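PDB 1OMO: alanine dehydrogenase from Archaeoglobus fulgidus, which catalyses the NAD-dependent oxidative deamination of L-alanine to pyruvate, and the reverse reductive amination of pyruvate, as a homodimer. Local coordinates for the interface of chains A and B. Residues are numbered along the deposited sequence; one frame, centred on the assembly and turned at random. Chains: chain A/B, alanine dehydrogenase.

The interface of chains A and B. Residues chain A 55-56, 63-64; chain B 42, 44, 53, 66.
A:Leu64 and A:Pro55 pack against B:Trp66 in an apolar patch of the sheet-on-sheet interface, part of the two-fold beta-sandwich that holds together the homodimer of this ornithine cyclodeaminase/mu-crystallin family enzyme. Strands 50-58 and 61-69 of chain A supply one side; strands 42-46, 49-58 and 61-69 of chain B supply the other. CG of B:Trp66 lies anti to the backbone N (chi1 -180°), which carries the ring out from its strand to chain A. Over one face sits CB of A:Leu64, a CH-pi contact 3.6 Å from the centroid of the six-membered ring. Further along the same leucine, methyl CD1 lies over the same face, near the rim at CE3 and CZ3, and also meets CB of B:Ala53 at 3.5 Å. On the same side of the indole, but out past its rim, CB of A:Pro55 touches CH2 of B:Trp66 at 3.8 Å. CG of the same pyrrolidine ring meets CG1 of B:Val42, the two side chains crossing at about a right angle. Within chain B, CD2 of B:Leu44 lies in the indole plane at its edge; the same methyl approaches the carbonyl O of A:Ala56 at 3.8 Å. An alanine in place of B:Trp66 would probably open a gap beneath A:Leu64, whose CB and CD1 would lose the face they rest on, and beside A:Pro55. A:Lys65, the probable proton donor/acceptor, lies about 6 Å from the centre of this patch, next in sequence to A:Leu64.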
loop_
_atom_site.group_PDB
_atom_site.type_symbol
_atom_site.label_atom_id
_atom_site.label_comp_id
_atom_site.label_asym_id
_atom_site.label_seq_id
_atom_site.Cartn_x
_atom_site.Cartn_y
_atom_site.Cartn_z
ATOM N N PRO A 55 -4.513 3.023 -1.261
ATOM C CA PRO A 55 -4.151 4.413 -0.922
ATOM C C PRO A 55 -4.969 5.444 -1.671
ATOM O O PRO A 55 -5.419 5.183 -2.767
ATOM C CB PRO A 55 -2.673 4.489 -1.309
ATOM C CG PRO A 55 -2.646 3.642 -2.538
ATOM C CD PRO A 55 -3.540 2.450 -2.214
ATOM N N ALA A 56 -5.157 6.613 -1.077
ATOM C CA ALA A 56 -5.916 7.684 -1.721
ATOM C C ALA A 56 -5.657 9.056 -1.110
ATOM O O ALA A 56 -5.310 9.175 0.051
ATOM C CB ALA A 56 -7.410 7.381 -1.672
ATOM N N GLY A 63 -4.072 8.738 2.888
ATOM C CA GLY A 63 -4.084 7.568 3.767
ATOM C C GLY A 63 -3.964 6.275 3.008
ATOM O O GLY A 63 -4.090 6.242 1.781
ATOM N N LEU A 64 -3.704 5.194 3.726
ATOM C CA LEU A 64 -3.613 3.892 3.084
ATOM C C LEU A 64 -4.369 2.854 3.893
ATOM O O LEU A 64 -4.119 2.720 5.081
ATOM C CB LEU A 64 -2.149 3.440 2.932
ATOM C CG LEU A 64 -2.120 2.035 2.275
ATOM C CD1 LEU A 64 -1.015 1.952 1.272
ATOM C CD2 LEU A 64 -1.956 0.939 3.328
ATOM N N VAL B 42 3.852 1.909 -4.898
ATOM C CA VAL B 42 2.686 2.694 -5.272
ATOM C C VAL B 42 2.895 4.066 -4.648
ATOM O O VAL B 42 3.157 4.194 -3.452
ATOM C CB VAL B 42 1.378 2.031 -4.771
ATOM C CG1 VAL B 42 0.162 2.789 -5.295
ATOM C CG2 VAL B 42 1.309 0.626 -5.282
ATOM N N LEU B 44 1.887 8.333 -4.133
ATOM C CA LEU B 44 0.848 9.318 -3.956
ATOM C C LEU B 44 1.704 10.583 -3.978
ATOM O O LEU B 44 2.498 10.809 -3.064
ATOM C CB LEU B 44 0.194 9.123 -2.594
ATOM C CG LEU B 44 -1.325 9.091 -2.442
ATOM C CD1 LEU B 44 -1.939 8.096 -3.408
ATOM C CD2 LEU B 44 -1.640 8.725 -1.011
ATOM N N ALA B 53 3.675 3.149 -0.877
ATOM C CA ALA B 53 3.235 1.916 -0.258
ATOM C C ALA B 53 4.207 0.859 -0.773
ATOM O O ALA B 53 4.430 0.758 -1.983
ATOM C CB ALA B 53 1.815 1.599 -0.691
ATOM N N TRP B 66 4.469 2.020 4.792
ATOM C CA TRP B 66 3.847 3.224 4.242
ATOM C C TRP B 66 4.820 4.330 4.661
ATOM O O TRP B 66 4.937 4.650 5.859
ATOM C CB TRP B 66 2.484 3.390 4.908
ATOM C CG TRP B 66 1.668 4.567 4.481
ATOM C CD1 TRP B 66 1.000 5.445 5.306
ATOM C CD2 TRP B 66 1.271 4.900 3.138
ATOM N NE1 TRP B 66 0.201 6.280 4.553
ATOM C CE2 TRP B 66 0.343 5.966 3.225
ATOM C CE3 TRP B 66 1.596 4.390 1.877
ATOM C CZ2 TRP B 66 -0.261 6.543 2.091
ATOM C CZ3 TRP B 66 1.005 4.959 0.742
ATOM C CH2 TRP B 66 0.073 6.030 0.858
#